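Fiber protein (PDB 6ITX) forms the C-terminal head of the adenovirus fibre, which assembles from three chains and probably attaches the virus to receptors on the host cell. Local coordinates at residues 143-148 / 276-281; 240-245 / 268-273. One frame throughout, in Å; residues are numbered along the deposited sequence.

Contact 1 of 2, residues 143-148 / 276-281; sequences ATAGYW and TNFFAS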
loop_
_atom_site.group_PDB
_atom_site.type_symbol
_atom_site.label_atom_id
_atom_site.label_comp_id
_atom_site.label_asym_id
_atom_site.label_seq_id
_atom_site.Cartn_x
_atom_site.Cartn_y
_atom_site.Cartn_z
ATOM N N ALA A 143 -21.382 -0.737 8.670
ATOM C CA ALA A 143 -22.287 -1.820 9.024
ATOM C C ALA A 143 -22.955 -1.578 10.378
ATOM O O ALA A 143 -22.447 -0.847 11.235
ATOM C CB ALA A 143 -21.548 -3.157 9.038
ATOM N N THR A 144 -24.117 -2.210 10.561
ATOM C CA THR A 144 -24.821 -2.205 11.837
ATOM C C THR A 144 -25.106 -3.633 12.277
ATOM O O THR A 144 -25.304 -4.531 11.455
ATOM C CB THR A 144 -26.149 -1.424 11.771
ATOM O OG1 THR A 144 -27.032 -2.044 10.828
ATOM C CG2 THR A 144 -25.919 0.022 11.377
ATOM N N ALA A 145 -25.142 -3.836 13.591
ATOM C CA ALA A 145 -25.471 -5.163 14.104
ATOM C C ALA A 145 -26.887 -5.563 13.715
ATOM O O ALA A 145 -27.160 -6.754 13.481
ATOM C CB ALA A 145 -25.298 -5.205 15.620
ATOM N N GLY A 146 -27.789 -4.580 13.616
ATOM C CA GLY A 146 -29.168 -4.882 13.263
ATOM C C GLY A 146 -29.267 -5.568 11.921
ATOM O O GLY A 146 -30.051 -6.505 11.745
ATOM N N TYR A 147 -28.440 -5.137 10.969
ATOM C CA TYR A 147 -28.385 -5.748 9.657
ATOM C C TYR A 147 -27.282 -6.789 9.548
ATOM O O TYR A 147 -26.907 -7.178 8.433
ATOM C CB TYR A 147 -28.218 -4.665 8.607
ATOM C CG TYR A 147 -29.476 -3.886 8.422
ATOM C CD1 TYR A 147 -30.571 -4.444 7.757
ATOM C CD2 TYR A 147 -29.595 -2.601 8.929
ATOM C CE1 TYR A 147 -31.735 -3.729 7.585
ATOM C CE2 TYR A 147 -30.753 -1.879 8.767
ATOM C CZ TYR A 147 -31.821 -2.444 8.096
ATOM O OH TYR A 147 -32.970 -1.708 7.941
ATOM N N TRP A 148 -26.751 -7.234 10.672
ATOM C CA TRP A 148 -25.798 -8.325 10.703
ATOM C C TRP A 148 -26.508 -9.558 11.222
ATOM O O TRP A 148 -27.567 -9.470 11.841
ATOM C CB TRP A 148 -24.605 -7.988 11.599
ATOM C CG TRP A 148 -23.337 -8.614 11.170
ATOM C CD1 TRP A 148 -22.815 -9.804 11.599
ATOM C CD2 TRP A 148 -22.403 -8.080 10.225
ATOM N NE1 TRP A 148 -21.625 -10.045 10.967
ATOM C CE2 TRP A 148 -21.349 -9.005 10.116
ATOM C CE3 TRP A 148 -22.355 -6.904 9.461
ATOM C CZ2 TRP A 148 -20.261 -8.796 9.281
ATOM C CZ3 TRP A 148 -21.272 -6.704 8.625
ATOM C CH2 TRP A 148 -20.241 -7.648 8.546
ATOM N N THR A 276 -17.893 -5.156 22.636
ATOM C CA THR A 276 -19.241 -5.688 22.631
ATOM C C THR A 276 -19.384 -6.715 21.513
ATOM O O THR A 276 -18.758 -6.608 20.452
ATOM C CB THR A 276 -20.293 -4.563 22.498
ATOM O OG1 THR A 276 -20.503 -4.208 21.131
ATOM C CG2 THR A 276 -19.879 -3.316 23.266
ATOM N N ASN A 277 -20.199 -7.735 21.776
ATOM C CA ASN A 277 -20.447 -8.825 20.829
ATOM C C ASN A 277 -21.383 -8.318 19.743
ATOM O O ASN A 277 -22.606 -8.331 19.905
ATOM C CB ASN A 277 -21.038 -10.027 21.556
ATOM C CG ASN A 277 -21.307 -11.203 20.643
ATOM O OD1 ASN A 277 -20.988 -11.176 19.457
ATOM N ND2 ASN A 277 -21.913 -12.248 21.196
ATOM N N PHE A 278 -20.802 -7.863 18.628
ATOM C CA PHE A 278 -21.591 -7.439 17.474
ATOM C C PHE A 278 -22.670 -8.453 17.084
ATOM O O PHE A 278 -23.710 -8.073 16.542
ATOM C CB PHE A 278 -20.662 -7.195 16.278
ATOM C CG PHE A 278 -21.150 -6.128 15.307
ATOM C CD1 PHE A 278 -21.306 -4.806 15.718
ATOM C CD2 PHE A 278 -21.399 -6.447 13.977
ATOM C CE1 PHE A 278 -21.708 -3.829 14.829
ATOM C CE2 PHE A 278 -21.806 -5.492 13.085
ATOM C CZ PHE A 278 -21.961 -4.166 13.504
ATOM N N PHE A 279 -22.444 -9.739 17.315
ATOM C CA PHE A 279 -23.394 -10.730 16.829
ATOM C C PHE A 279 -24.462 -11.071 17.860
ATOM O O PHE A 279 -25.378 -11.844 17.549
ATOM C CB PHE A 279 -22.667 -12.017 16.402
ATOM C CG PHE A 279 -21.501 -11.792 15.473
ATOM C CD1 PHE A 279 -21.481 -10.704 14.592
ATOM C CD2 PHE A 279 -20.428 -12.688 15.467
ATOM C CE1 PHE A 279 -20.397 -10.494 13.744
ATOM C CE2 PHE A 279 -19.348 -12.504 14.609
ATOM C CZ PHE A 279 -19.327 -11.399 13.748
ATOM N N ALA A 280 -24.372 -10.518 19.068
ATOM C CA ALA A 280 -25.286 -10.902 20.131
ATOM C C ALA A 280 -26.664 -10.289 19.899
ATOM O O ALA A 280 -26.822 -9.285 19.195
ATOM C CB ALA A 280 -24.737 -10.482 21.493
ATOM N N SER A 281 -27.675 -10.923 20.503
ATOM C CA SER A 281 -29.054 -10.472 20.389
ATOM C C SER A 281 -29.387 -9.372 21.387
ATOM O O SER A 281 -30.419 -8.703 21.239
ATOM C CB SER A 281 -30.010 -11.648 20.592
ATOM O OG SER A 281 -29.849 -12.207 21.890
#

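Contact 2 of 2, residues 240-245 / 268-273; sequences NFTGGN and VITQSA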
loop_
_atom_site.group_PDB
_atom_site.type_symbol
_atom_site.label_atom_id
_atom_site.label_comp_id
_atom_site.label_asym_id
_atom_site.label_seq_id
_atom_site.Cartn_x
_atom_site.Cartn_y
_atom_site.Cartn_z
ATOM N N ASN A 240 -14.225 -1.598 20.786
ATOM C CA ASN A 240 -12.830 -1.869 21.170
ATOM C C ASN A 240 -12.058 -2.560 20.055
ATOM O O ASN A 240 -11.414 -3.595 20.269
ATOM C CB ASN A 240 -12.734 -2.691 22.460
ATOM C CG ASN A 240 -13.383 -1.991 23.675
ATOM O OD1 ASN A 240 -13.944 -2.652 24.545
ATOM N ND2 ASN A 240 -13.317 -0.670 23.725
ATOM N N PHE A 241 -12.113 -1.983 18.856
ATOM C CA PHE A 241 -11.393 -2.572 17.733
ATOM C C PHE A 241 -9.884 -2.497 17.945
ATOM O O PHE A 241 -9.357 -1.521 18.489
ATOM C CB PHE A 241 -11.752 -1.875 16.427
ATOM C CG PHE A 241 -13.172 -2.049 16.032
ATOM C CD1 PHE A 241 -13.681 -3.316 15.764
ATOM C CD2 PHE A 241 -14.019 -0.950 15.928
ATOM C CE1 PHE A 241 -15.024 -3.490 15.393
ATOM C CE2 PHE A 241 -15.356 -1.126 15.561
ATOM C CZ PHE A 241 -15.854 -2.405 15.299
ATOM N N THR A 242 -9.185 -3.535 17.486
ATOM C CA THR A 242 -7.738 -3.598 17.590
ATOM C C THR A 242 -7.034 -3.659 16.253
ATOM O O THR A 242 -5.822 -3.429 16.213
ATOM C CB THR A 242 -7.303 -4.809 18.423
ATOM O OG1 THR A 242 -7.935 -5.984 17.894
ATOM C CG2 THR A 242 -7.683 -4.615 19.884
ATOM N N GLY A 243 -7.739 -3.936 15.166
ATOM C CA GLY A 243 -7.098 -3.956 13.866
ATOM C C GLY A 243 -8.011 -4.529 12.801
ATOM O O GLY A 243 -9.129 -4.980 13.064
ATOM N N GLY A 244 -7.505 -4.506 11.580
ATOM C CA GLY A 244 -8.299 -4.926 10.446
ATOM C C GLY A 244 -7.415 -5.236 9.267
ATOM O O GLY A 244 -6.341 -4.646 9.094
ATOM N N ASN A 245 -7.867 -6.178 8.451
ATOM C CA ASN A 245 -7.127 -6.524 7.255
ATOM C C ASN A 245 -8.093 -6.742 6.102
ATOM O O ASN A 245 -9.167 -7.323 6.272
ATOM C CB ASN A 245 -6.229 -7.735 7.515
ATOM C CG ASN A 245 -4.931 -7.326 8.216
ATOM O OD1 ASN A 245 -4.107 -6.618 7.642
ATOM N ND2 ASN A 245 -4.767 -7.739 9.470
ATOM N N VAL A 268 -11.279 -8.909 7.622
ATOM C CA VAL A 268 -11.183 -9.481 8.964
ATOM C C VAL A 268 -10.884 -8.337 9.923
ATOM O O VAL A 268 -9.920 -7.585 9.721
ATOM C CB VAL A 268 -10.110 -10.574 9.057
ATOM C CG1 VAL A 268 -10.041 -11.144 10.461
ATOM C CG2 VAL A 268 -10.408 -11.663 8.071
ATOM N N ILE A 269 -11.713 -8.200 10.949
ATOM C CA ILE A 269 -11.679 -7.074 11.873
ATOM C C ILE A 269 -11.673 -7.665 13.273
ATOM O O ILE A 269 -12.454 -8.585 13.553
ATOM C CB ILE A 269 -12.895 -6.145 11.656
ATOM C CG1 ILE A 269 -12.749 -5.334 10.360
ATOM C CG2 ILE A 269 -13.126 -5.235 12.849
ATOM C CD1 ILE A 269 -14.040 -4.570 9.958
ATOM N N THR A 270 -10.791 -7.172 14.141
ATOM C CA THR A 270 -10.616 -7.775 15.459
ATOM C C THR A 270 -10.911 -6.790 16.592
ATOM O O THR A 270 -10.840 -5.571 16.432
ATOM C CB THR A 270 -9.201 -8.329 15.635
ATOM O OG1 THR A 270 -8.242 -7.281 15.405
ATOM C CG2 THR A 270 -8.968 -9.487 14.682
ATOM N N GLN A 271 -11.237 -7.350 17.750
ATOM C CA GLN A 271 -11.590 -6.596 18.942
ATOM C C GLN A 271 -10.826 -7.163 20.135
ATOM O O GLN A 271 -10.507 -8.358 20.185
ATOM C CB GLN A 271 -13.100 -6.675 19.255
ATOM C CG GLN A 271 -14.072 -6.279 18.166
ATOM C CD GLN A 271 -15.518 -6.691 18.517
ATOM O OE1 GLN A 271 -15.964 -7.784 18.177
ATOM N NE2 GLN A 271 -16.233 -5.826 19.226
ATOM N N SER A 272 -10.555 -6.299 21.112
ATOM C CA SER A 272 -9.943 -6.760 22.347
ATOM C C SER A 272 -10.985 -7.508 23.174
ATOM O O SER A 272 -12.162 -7.591 22.811
ATOM C CB SER A 272 -9.340 -5.585 23.101
ATOM O OG SER A 272 -10.323 -4.597 23.333
ATOM N N ALA A 273 -10.553 -8.059 24.310
ATOM C CA ALA A 273 -11.385 -9.027 25.025
ATOM C C ALA A 273 -12.709 -8.441 25.513
ATOM O O ALA A 273 -13.684 -9.184 25.667
ATOM C CB ALA A 273 -10.617 -9.610 26.209
#

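Contact 1 of 2, residues 143-148 / 276-281
The ring of Phe-278 has Ala-145 over one face and the indole of Trp-148 at its edge. The methyl group CB of Ala-145 sits 3.9 Å from the Phe-278 ring centroid, almost on the ring normal, a CH-pi contact. Ala-143 O lies near the ring plane at its edge, and Phe-278 CZ touches the peptide joining Thr-144 and Ala-145. Turned the other way, the same ring presents its CD2-CE2 edge to one face of Trp-148, with CE2 3.9 Å from Trp-148 CD2. This is a T-shaped pair: the centroids of the Phe-278 ring and the Trp-148 five-membered ring are 5.4 Å apart and their planes meet at 68°.

Phe-279 meets the indole differently. Its ring runs nearly parallel to the Trp-148 five-membered ring, 5° between planes, but is slid aside until the two hardly overlap, and its CD1 and CE1 approach Trp-148 CD1 and NE1. A chi1 of -50°, with CG opposite the carbonyl carbon, brings this ring alongside the indole. Asn-277 steadies the backbone here, its OD1 accepting from Phe-279 N at 3.0 Å in an Asx turn, although the donor stands well above the carbonyl plane.

Phe-161 and Phe-149 extend the cluster beyond Trp-148 and Phe-279 respectively, and Phe-289 meets Phe-278. No hydrogen bond crosses between the segments. Two type I turns, Ala-145 to Trp-148 and Asn-277 to Ala-280, are thus joined through a buried aromatic cluster beside strand 134-144 in the fibre head.

Contact 2 of 2, residues 240-245 / 268-273
Asn-240 O is approached by three groups of the partner segment. Ser-272 N donates to it at 3.0 Å, almost in line with the carbonyl bond, Ser-272 OG adds a weak bond, and Gln-271 CA makes a CA-H...O contact. Next along, Thr-270 O accepts from Thr-242 N at 2.8 Å, the donor lying 40° out of the carbonyl plane, and also receives the CA-H of Phe-241. Beside this backbone bond the side chains of Thr-242 and Thr-270 cross at about a right angle, their OG1 atoms hydrogen-bonded to each other at 2.8 Å. Both hydroxyls stand between backbone N and carbonyl carbon (chi1 52° and 56°), which aims them at each other across the strands.

These strands, 241-253 and 262-271, form an antiparallel hairpin interrupted by a beta bulge: Phe-241 faces Gln-271, whereas Gly-243 already faces Thr-270, so Thr-242 and Gly-243 together sit opposite Thr-270. Beyond it the pairing is regular. Thr-270 N bonds to Gly-243 O, Gly-244 forms a non-hydrogen-bonded pair with Ile-269, and Asn-245 and Val-268 exchange two bonds, Asn-245 N to Val-268 O at 2.8 Å and Val-268 N to Asn-245 O at 3.0 Å.

On the face bearing Ile-269, its CG2 branch meets the Phe-241 ring at CD1, 3.5 Å away, and the stem of Gln-271 runs beside the ring with CG 3.8 Å from Phe-241 CD1. The Gln-271 amide is held by groups outside the pair: OE1 by Ser-154 OG, NE2 by Met-239 O and Thr-276 O. Phe-289 touches both Phe-241 and Ile-269.

From the N terminus, the chain first reaches contact 1 at the end of strand 134-144, then runs through 127 residues before 276-281 returns to close that long loop. Contact 2 is nested within it: residues 240-245 start one hairpin strand, and 268-273, after only 22 intervening residues, finish the other. Segment 276-281 follows almost at once, in the loop leading to strand 288-299. The two contacts, centres 15 Å apart, touch where Gln-271 NE2 donates to Thr-276 O. Phe-289 of strand 288-299 meets side chains from both, so the hairpin and the loop holding 276-281 both pack on the final strand at this residue.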